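Local coordinates for protein tRNA (Adenine(22)-N(1))-methyltransferase (Mycoplasma capricolum subsp. capricolum, PDB 6QE6) that binds S-adenosyl-L-homocysteine and probably methylates N1 of adenine 22 in tRNA, at residues I39-I42 with G43-H46; I67-K70 with P71-A75; H182-E185 with L186-E189; K236-K239 with Y240-I244. All coordinates share one frame; numbering follows the deposited sequence.

Interaction 1 of 4, residues I39-I42 with G43-H46; sequences IADI and GTDH. With SAH (S-adenosyl-L-homocysteine), chain C.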
# COMPACT_ATOMS: atom_id res chain seq x y z
N ILE A 39 -0.36 -3.49 -15.83
CA ILE A 39 -0.40 -3.41 -14.38
C ILE A 39 -1.09 -4.66 -13.84
O ILE A 39 -1.85 -5.32 -14.55
CB ILE A 39 -1.11 -2.13 -13.87
CG1 ILE A 39 -2.62 -2.14 -14.22
CG2 ILE A 39 -0.40 -0.86 -14.40
CD1 ILE A 39 -3.53 -2.71 -13.12
N ALA A 40 -0.82 -4.98 -12.58
CA ALA A 40 -1.52 -6.08 -11.92
C ALA A 40 -2.13 -5.58 -10.61
O ALA A 40 -1.42 -5.03 -9.76
CB ALA A 40 -0.58 -7.26 -11.67
N ASP A 41 -3.44 -5.76 -10.46
CA ASP A 41 -4.13 -5.43 -9.22
C ASP A 41 -4.24 -6.70 -8.39
O ASP A 41 -4.90 -7.66 -8.81
CB ASP A 41 -5.51 -4.83 -9.51
CG ASP A 41 -6.15 -4.16 -8.29
OD1 ASP A 41 -5.46 -3.88 -7.27
OD2 ASP A 41 -7.37 -3.90 -8.38
N ILE A 42 -3.58 -6.73 -7.25
CA ILE A 42 -3.63 -7.87 -6.35
C ILE A 42 -4.75 -7.66 -5.35
O ILE A 42 -4.78 -6.66 -4.63
CB ILE A 42 -2.29 -8.08 -5.64
CG1 ILE A 42 -1.14 -8.02 -6.64
CG2 ILE A 42 -2.32 -9.38 -4.86
CD1 ILE A 42 -1.26 -9.06 -7.77
N GLY A 43 -5.66 -8.63 -5.26
CA GLY A 43 -6.84 -8.46 -4.43
C GLY A 43 -7.88 -7.55 -5.06
O GLY A 43 -8.44 -6.68 -4.39
N THR A 44 -8.15 -7.75 -6.35
CA THR A 44 -8.86 -6.76 -7.15
C THR A 44 -10.34 -6.70 -6.82
O THR A 44 -11.00 -5.72 -7.20
CB THR A 44 -8.67 -7.08 -8.64
OG1 THR A 44 -9.10 -5.96 -9.42
CG2 THR A 44 -9.47 -8.30 -9.04
N ASP A 45 -10.88 -7.70 -6.13
CA ASP A 45 -12.29 -7.74 -5.78
C ASP A 45 -13.17 -7.64 -7.02
O ASP A 45 -13.34 -8.64 -7.73
CB ASP A 45 -12.64 -6.63 -4.79
CG ASP A 45 -14.10 -6.65 -4.42
OD1 ASP A 45 -14.64 -7.76 -4.19
OD2 ASP A 45 -14.72 -5.57 -4.39
N HIS A 46 -13.72 -6.46 -7.32
CA HIS A 46 -14.60 -6.30 -8.47
C HIS A 46 -13.94 -5.58 -9.64
O HIS A 46 -14.64 -5.16 -10.56
CB HIS A 46 -15.89 -5.56 -8.06
CG HIS A 46 -16.87 -6.42 -7.32
ND1 HIS A 46 -18.19 -6.05 -7.12
CD2 HIS A 46 -16.73 -7.63 -6.72
CE1 HIS A 46 -18.81 -6.99 -6.43
NE2 HIS A 46 -17.94 -7.96 -6.17
N SAH C . -8.82 -3.92 -4.04
CA SAH C . -10.10 -3.51 -3.46
CB SAH C . -10.70 -4.64 -2.62
CG SAH C . -9.95 -5.04 -1.34
SD SAH C . -10.86 -6.28 -0.38
C SAH C . -9.94 -2.24 -2.61
O SAH C . -8.84 -1.90 -2.17
OXT SAH C . -10.92 -1.54 -2.33
C5' SAH C . -9.41 -7.37 -0.32
C4' SAH C . -9.41 -8.38 -1.46
O4' SAH C . -8.16 -9.03 -1.49
C3' SAH C . -10.44 -9.47 -1.28
O3' SAH C . -11.20 -9.60 -2.46
C2' SAH C . -9.64 -10.74 -1.05
O2' SAH C . -10.27 -11.82 -1.67
C1' SAH C . -8.31 -10.41 -1.70
N9 SAH C . -7.17 -11.09 -1.09
C8 SAH C . -6.96 -11.34 0.24
N7 SAH C . -5.76 -11.97 0.36
C5 SAH C . -5.22 -12.12 -0.86
C6 SAH C . -4.03 -12.70 -1.28
N6 SAH C . -3.18 -13.24 -0.41
N1 SAH C . -3.74 -12.70 -2.63
C2 SAH C . -4.61 -12.14 -3.54
N3 SAH C . -5.79 -11.57 -3.10
C4 SAH C . -6.08 -11.56 -1.78
O HOH W 1 -10.47 -2.92 -8.20
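Asp-41 and Thr-44 face each other across the turn that ends strand 36-42, joined by a side-chain hydrogen bond. Thr-44 OG1 donates to Asp-41 OD2 at 2.9 Å, meeting the carboxylate oxygen from above its plane, 39° out of it. The aspartate CG stands opposite the main-chain N (chi1 -167°), which carries the carboxylate forward past Ile-42 and over the turn. A water adds a second link, giving one hydrogen to Asp-41 OD2 at 3.3 Å and another to Thr-44 O at 3.0 Å, while Asp-41 OD1 is engaged by Thr-111. The buried carboxylate is thus satisfied on both oxygens.

Ligand contacts come from the same turn. The Gly-43 carbonyl oxygen accepts from the amino N of S-adenosyl-L-homocysteine at 2.8 Å, and the positive phi of Gly-43 (76°) suits a glycine here. Apolar contacts flank this bond: Ile-42 CG2 reaches adenine C2 at 3.8 Å, and Asp-45 CB lies 3.5 Å from CB of the homocysteine arm. This is the glycine-bearing loop after the first strand of a Rossmann-like methyltransferase fold.

Strand 36-42 runs between the parallel strands 59-66 and 109-115; Thr-44 packs on Pro-50 of helix 48-55 and Leu-72 of helix 69-81, and Asp-45 N bonds to Asp-66.

Interaction 2 of 4, residues I67-K70 with P71-A75; sequences INQK and PLNIA. With SAH (S-adenosyl-L-homocysteine), chain C.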
# COMPACT_ATOMS: atom_id res chain seq x y z
N ILE A 67 -7.21 -14.05 -4.75
CA ILE A 67 -7.03 -15.38 -4.19
C ILE A 67 -8.35 -16.15 -4.16
O ILE A 67 -8.34 -17.38 -4.07
CB ILE A 67 -6.39 -15.24 -2.80
CG1 ILE A 67 -5.83 -16.57 -2.32
CG2 ILE A 67 -7.36 -14.62 -1.81
CD1 ILE A 67 -4.99 -16.44 -1.04
N ASN A 68 -9.48 -15.45 -4.25
CA ASN A 68 -10.81 -16.04 -4.13
C ASN A 68 -11.52 -15.97 -5.48
O ASN A 68 -11.61 -14.89 -6.08
CB ASN A 68 -11.63 -15.32 -3.05
CG ASN A 68 -13.00 -15.96 -2.79
OD1 ASN A 68 -13.37 -16.94 -3.44
ND2 ASN A 68 -13.75 -15.40 -1.84
N GLN A 69 -12.02 -17.12 -5.96
CA GLN A 69 -12.70 -17.14 -7.25
C GLN A 69 -14.03 -16.39 -7.21
O GLN A 69 -14.46 -15.84 -8.23
CB GLN A 69 -12.94 -18.59 -7.69
CG GLN A 69 -13.62 -18.73 -9.05
CD GLN A 69 -12.80 -18.14 -10.18
OE1 GLN A 69 -11.61 -18.43 -10.32
NE2 GLN A 69 -13.44 -17.28 -10.99
N LYS A 70 -14.67 -16.35 -6.03
CA LYS A 70 -16.02 -15.78 -5.93
C LYS A 70 -16.09 -14.35 -6.45
O LYS A 70 -16.82 -14.10 -7.43
CB LYS A 70 -16.48 -15.94 -4.48
CG LYS A 70 -17.74 -15.22 -4.05
CD LYS A 70 -17.96 -15.55 -2.59
CE LYS A 70 -19.31 -15.13 -2.07
NZ LYS A 70 -19.62 -15.86 -0.79
N PRO A 71 -15.34 -13.37 -5.89
CA PRO A 71 -15.41 -12.01 -6.45
C PRO A 71 -14.82 -11.92 -7.84
O PRO A 71 -15.19 -11.02 -8.60
CB PRO A 71 -14.62 -11.17 -5.44
CG PRO A 71 -13.62 -12.11 -4.90
CD PRO A 71 -14.30 -13.46 -4.85
N LEU A 72 -13.92 -12.83 -8.20
CA LEU A 72 -13.36 -12.85 -9.55
C LEU A 72 -14.44 -13.10 -10.60
O LEU A 72 -14.33 -12.60 -11.73
CB LEU A 72 -12.28 -13.91 -9.62
CG LEU A 72 -10.98 -13.57 -10.35
CD1 LEU A 72 -10.54 -12.14 -10.11
CD2 LEU A 72 -9.90 -14.53 -9.89
N ASN A 73 -15.50 -13.84 -10.25
CA ASN A 73 -16.61 -14.03 -11.18
C ASN A 73 -17.35 -12.73 -11.45
O ASN A 73 -17.77 -12.46 -12.58
CB ASN A 73 -17.59 -15.06 -10.62
CG ASN A 73 -16.99 -16.44 -10.50
OD1 ASN A 73 -16.38 -16.93 -11.44
ND2 ASN A 73 -17.18 -17.07 -9.35
N ILE A 74 -17.56 -11.92 -10.41
CA ILE A 74 -18.15 -10.60 -10.58
C ILE A 74 -17.22 -9.71 -11.39
O ILE A 74 -17.66 -8.93 -12.24
CB ILE A 74 -18.46 -10.00 -9.20
CG1 ILE A 74 -19.17 -11.05 -8.35
CG2 ILE A 74 -19.25 -8.70 -9.35
CD1 ILE A 74 -19.29 -10.71 -6.88
N ALA A 75 -15.91 -9.81 -11.13
CA ALA A 75 -14.94 -9.02 -11.88
C ALA A 75 -15.03 -9.30 -13.37
O ALA A 75 -14.97 -8.38 -14.18
CB ALA A 75 -13.53 -9.31 -11.36
N SAH C . -8.82 -3.92 -4.04
CA SAH C . -10.10 -3.51 -3.46
CB SAH C . -10.70 -4.64 -2.62
CG SAH C . -9.95 -5.04 -1.34
SD SAH C . -10.86 -6.28 -0.38
C SAH C . -9.94 -2.24 -2.61
O SAH C . -8.84 -1.90 -2.17
OXT SAH C . -10.92 -1.54 -2.33
C5' SAH C . -9.41 -7.37 -0.32
C4' SAH C . -9.41 -8.38 -1.46
O4' SAH C . -8.16 -9.03 -1.49
C3' SAH C . -10.44 -9.47 -1.28
O3' SAH C . -11.20 -9.60 -2.46
C2' SAH C . -9.64 -10.74 -1.05
O2' SAH C . -10.27 -11.82 -1.67
C1' SAH C . -8.31 -10.41 -1.70
N9 SAH C . -7.17 -11.09 -1.09
C8 SAH C . -6.96 -11.34 0.24
N7 SAH C . -5.76 -11.97 0.36
C5 SAH C . -5.22 -12.12 -0.86
C6 SAH C . -4.03 -12.70 -1.28
N6 SAH C . -3.18 -13.24 -0.41
N1 SAH C . -3.74 -12.70 -2.63
C2 SAH C . -4.61 -12.14 -3.54
N3 SAH C . -5.79 -11.57 -3.10
C4 SAH C . -6.08 -11.56 -1.78
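The N-terminal turn of helix 69-81, which follows strand 59-66 in a beta-alpha-beta unit, brings Asn-68 against Pro-71 and Gln-69 against Asn-73. Asn-68 is the N-cap: its OD1 accepts from Lys-70 N at 3.0 Å in a fairly straight bond (165°), the donor lying well above the carbonyl plane. The Asn-68 side chain crosses that of Pro-71 at about a right angle, with CG 3.5 Å from Pro-71 CD.

From the next residue, Gln-69 NE2 donates to Asn-73 OD1, one turn along, at 3.0 Å. The glutamine chain bends at chi2 (62°), turning its amide toward Asn-73. The oxygen lies near the plane of the donating amide, but the donor stands above the plane of the accepting one; the two amide planes are 43° apart. Asn-73 N is shared between Gln-69 O and Lys-70 O, so the first turn mixes i to i+4 and i to i+3 bonding.

Ahead of the cap, Ile-67 packs on the adenine of S-adenosyl-L-homocysteine, its CG2 3.3 Å from C4, and Asn-68 CB lies 4.0 Å from the ribose O2'. Asp-66 binds Asn-68 N as well as the ligand.

The Asn-68 side chain thus supplies an acceptor to Lys-70 N, one of the first-turn N-H groups that lack a helix carbonyl, and Pro-71, with no N-H, is readily accommodated in this turn. The Gln-69 and Asn-73 amides join along the exposed first turn, away from the nucleoside that Ile-67 and Asn-68 touch.

Interaction 3 of 4, residues H182-E185 with L186-E189; sequences HLEE and LEIE
Glu-187 reaches back from the first turn of helix 185-190 to the N-cap residue Glu-184, the side-chain-to-backbone half of a capping box. Its OE1 accepts from Glu-184 N at 2.8 Å, on the anti side of the carboxylate and 20° out of its plane. CG lies opposite the carbonyl carbon (chi1 -81°) and the chain then runs extended, which delivers the carboxylate to the backbone ahead of the helix. OE2 accepts from the backbone N of Lys-193, so both oxygens of the buried group are engaged.

The Glu-184 carboxylate approaches within 4.0 Å, measured from its OE2 to Glu-187 OE1, but also forms a salt bridge with Lys-193, which probably offsets the like charges. Regular helix bonding begins with Ile-188 N to Glu-184 O at 3.0 Å, followed by Glu-189 N to Glu-185 O. The Glu-189 carboxylate points to Lys-143 and Arg-233, with a salt bridge to each.

Outward from the cap, Leu-183 crosses Glu-187 at about a right angle, its CD2 3.9 Å from OE1. The same leucine meets Ile-188 across the start of the helix, with Leu-183 CB 3.8 Å from Ile-188 CG1.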
# COMPACT_ATOMS: atom_id res chain seq x y z
N HIS A 182 18.20 7.48 2.13
CA HIS A 182 18.86 7.12 3.39
C HIS A 182 17.99 7.54 4.58
O HIS A 182 18.26 8.52 5.29
CB HIS A 182 20.25 7.75 3.44
CG HIS A 182 21.23 7.11 2.50
ND1 HIS A 182 22.58 7.39 2.51
CD2 HIS A 182 21.05 6.16 1.55
CE1 HIS A 182 23.18 6.67 1.59
NE2 HIS A 182 22.29 5.90 1.00
N LEU A 183 16.93 6.76 4.81
CA LEU A 183 15.92 7.09 5.80
C LEU A 183 16.47 7.01 7.23
O LEU A 183 17.09 6.02 7.62
CB LEU A 183 14.73 6.16 5.65
CG LEU A 183 13.87 6.37 4.40
CD1 LEU A 183 12.44 5.91 4.64
CD2 LEU A 183 13.90 7.83 3.99
N GLU A 184 16.20 8.05 8.01
CA GLU A 184 16.42 7.99 9.45
C GLU A 184 15.51 6.94 10.08
O GLU A 184 14.51 6.51 9.48
CB GLU A 184 16.18 9.36 10.08
CG GLU A 184 17.24 10.37 9.69
CD GLU A 184 16.70 11.79 9.58
OE1 GLU A 184 17.20 12.57 8.74
OE2 GLU A 184 15.76 12.14 10.34
N GLU A 185 15.86 6.50 11.29
CA GLU A 185 15.09 5.41 11.87
C GLU A 185 13.69 5.86 12.23
O GLU A 185 12.75 5.06 12.15
CB GLU A 185 15.79 4.81 13.09
CG GLU A 185 15.68 5.62 14.36
CD GLU A 185 15.58 4.73 15.61
OE1 GLU A 185 14.55 4.78 16.33
OE2 GLU A 185 16.55 3.97 15.85
N LEU A 186 13.51 7.14 12.60
CA LEU A 186 12.15 7.63 12.82
C LEU A 186 11.35 7.64 11.53
O LEU A 186 10.14 7.41 11.56
CB LEU A 186 12.16 9.03 13.45
CG LEU A 186 12.18 9.14 14.97
CD1 LEU A 186 11.84 10.57 15.40
CD2 LEU A 186 11.24 8.14 15.61
N GLU A 187 12.01 7.90 10.39
CA GLU A 187 11.32 7.90 9.11
C GLU A 187 10.89 6.50 8.72
O GLU A 187 9.80 6.31 8.17
CB GLU A 187 12.21 8.49 8.03
CG GLU A 187 12.27 9.98 7.99
CD GLU A 187 13.28 10.46 6.97
OE1 GLU A 187 14.47 10.11 7.12
OE2 GLU A 187 12.88 11.14 6.00
N ILE A 188 11.74 5.52 8.98
CA ILE A 188 11.36 4.14 8.72
C ILE A 188 10.10 3.80 9.50
O ILE A 188 9.19 3.13 8.99
CB ILE A 188 12.52 3.20 9.05
CG1 ILE A 188 13.69 3.46 8.09
CG2 ILE A 188 12.08 1.76 8.98
CD1 ILE A 188 14.79 2.41 8.15
N GLU A 189 10.00 4.32 10.72
CA GLU A 189 8.89 3.99 11.59
C GLU A 189 7.60 4.65 11.12
O GLU A 189 6.54 4.01 11.07
CB GLU A 189 9.23 4.41 13.01
CG GLU A 189 8.11 4.16 13.97
CD GLU A 189 8.39 3.00 14.87
OE1 GLU A 189 9.59 2.65 14.98
OE2 GLU A 189 7.43 2.44 15.47

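Interaction 4 of 4, residues K236-K239 with Y240-I244; sequences KIRK and YIDVI
Arg-238 and Ile-241 share much of this contact near the C-terminal end of helix 225-244, three residues apart on one side of it. In the arginine, chi1 (171°) swings CG away from the main-chain N, and bends at both chi2 and chi3 follow, bringing the guanidinium alongside Ile-241. NH1 comes within 3.7 Å of Ile-241 CD1 and 3.8 Å of its CG2, approaching obliquely. The aliphatic part of the same chain passes Asp-242, Arg-238 CD lying 3.8 Å from Asp-242 OD2.

Ile-241 also packs on the preceding turn: its CD1 is 3.8 Å from Ile-237 CG2. Beneath them Ile-241 N donates to Ile-237 O at 2.7 Å in an almost straight bond (175°). The next bond along, from Asp-242 N to Arg-238 O, spans 3.0 Å. Lys-239, the other large contributor, lies along the exposed side, with its CB against the backbone at Tyr-240 and its carbonyl oxygen bonded to Val-243 N at 3.1 Å.

Leu-206 and Ile-210 of helix 200-217 cover Ile-237, making this turn part of a helix-helix interface.

Arg-238 NH1 and Asp-242 OD2 remain 4.5 Å apart, too far for a salt bridge. The arginine pairs instead with Glu-207, joining the two helices, while Asp-242 probably contributes no more than longer-range attraction.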
# COMPACT_ATOMS: atom_id res chain seq x y z
N LYS A 236 9.07 8.11 20.79
CA LYS A 236 9.42 8.11 19.37
C LYS A 236 8.42 8.92 18.58
O LYS A 236 8.81 9.76 17.75
CB LYS A 236 9.54 6.67 18.86
CG LYS A 236 10.99 6.19 18.83
CD LYS A 236 11.15 4.68 19.08
CE LYS A 236 10.32 3.84 18.14
NZ LYS A 236 10.70 2.40 18.19
N ILE A 237 7.12 8.74 18.86
CA ILE A 237 6.07 9.48 18.16
C ILE A 237 6.24 10.98 18.39
O ILE A 237 6.15 11.79 17.46
CB ILE A 237 4.67 9.02 18.60
CG1 ILE A 237 4.44 7.54 18.30
CG2 ILE A 237 3.60 9.86 17.94
CD1 ILE A 237 3.07 7.05 18.73
N ARG A 238 6.45 11.36 19.65
CA ARG A 238 6.57 12.77 19.98
C ARG A 238 7.77 13.39 19.27
O ARG A 238 7.70 14.53 18.81
CB ARG A 238 6.70 12.93 21.50
CG ARG A 238 7.05 14.34 21.93
CD ARG A 238 5.96 15.29 21.49
NE ARG A 238 4.69 14.90 22.08
CZ ARG A 238 3.50 15.17 21.55
NH1 ARG A 238 3.42 15.82 20.38
NH2 ARG A 238 2.39 14.79 22.17
N LYS A 239 8.88 12.65 19.19
CA LYS A 239 10.01 13.15 18.42
C LYS A 239 9.61 13.34 16.96
O LYS A 239 9.83 14.42 16.39
CB LYS A 239 11.21 12.20 18.55
CG LYS A 239 11.87 12.28 19.92
CD LYS A 239 13.16 11.47 20.02
CE LYS A 239 13.35 10.89 21.44
NZ LYS A 239 14.35 9.78 21.50
N TYR A 240 9.00 12.32 16.36
CA TYR A 240 8.65 12.42 14.95
C TYR A 240 7.64 13.54 14.71
O TYR A 240 7.78 14.31 13.76
CB TYR A 240 8.11 11.09 14.42
CG TYR A 240 7.73 11.14 12.95
CD1 TYR A 240 8.68 10.90 11.96
CD2 TYR A 240 6.43 11.46 12.55
CE1 TYR A 240 8.34 10.95 10.60
CE2 TYR A 240 6.07 11.52 11.19
CZ TYR A 240 7.03 11.26 10.22
OH TYR A 240 6.68 11.31 8.90
N ILE A 241 6.63 13.66 15.58
CA ILE A 241 5.71 14.78 15.48
C ILE A 241 6.49 16.09 15.45
O ILE A 241 6.25 16.96 14.61
CB ILE A 241 4.69 14.77 16.63
CG1 ILE A 241 3.73 13.58 16.49
CG2 ILE A 241 3.87 16.06 16.62
CD1 ILE A 241 2.64 13.56 17.54
N ASP A 242 7.48 16.23 16.35
CA ASP A 242 8.20 17.50 16.45
C ASP A 242 8.95 17.82 15.16
O ASP A 242 9.08 19.00 14.79
CB ASP A 242 9.16 17.47 17.63
CG ASP A 242 8.45 17.59 18.98
OD1 ASP A 242 9.12 17.37 20.01
OD2 ASP A 242 7.22 17.90 19.02
N VAL A 243 9.40 16.80 14.44
CA VAL A 243 10.16 17.03 13.22
C VAL A 243 9.25 17.49 12.07
O VAL A 243 9.63 18.37 11.28
CB VAL A 243 10.93 15.76 12.85
CG1 VAL A 243 11.55 15.91 11.51
CG2 VAL A 243 11.97 15.47 13.92
N ILE A 244 8.05 16.92 11.94
CA ILE A 244 7.19 17.25 10.80
C ILE A 244 6.22 18.38 11.10
O ILE A 244 5.53 18.84 10.18
CB ILE A 244 6.41 16.03 10.26
CG1 ILE A 244 5.53 15.40 11.34
CG2 ILE A 244 7.37 14.96 9.70
CD1 ILE A 244 4.42 14.56 10.76

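Along the chain the four contacts follow one another in order, and they form two pairs on opposite sides of the chain's centre. Interactions 1 and 2 are centred 10 Å apart at the ends of neighbouring strands 36-42 and 59-66; both touch S-adenosyl-L-homocysteine and meet directly, Asp-45 OD1 lying 3.6 Å from Pro-71 CB. Interactions 3 and 4 are 12 Å apart between centres, where helix 185-190 packs on helix 225-244: Leu-186 CD1 comes within 3.6 Å of Lys-239 CB. Between the pairs, centres are 30 to 43 Å apart. Cofactor binding therefore belongs to the sheet-based part, whereas the later pair joins helices of the C-terminal helical region, which Glu-189 also ties to helix 143-151.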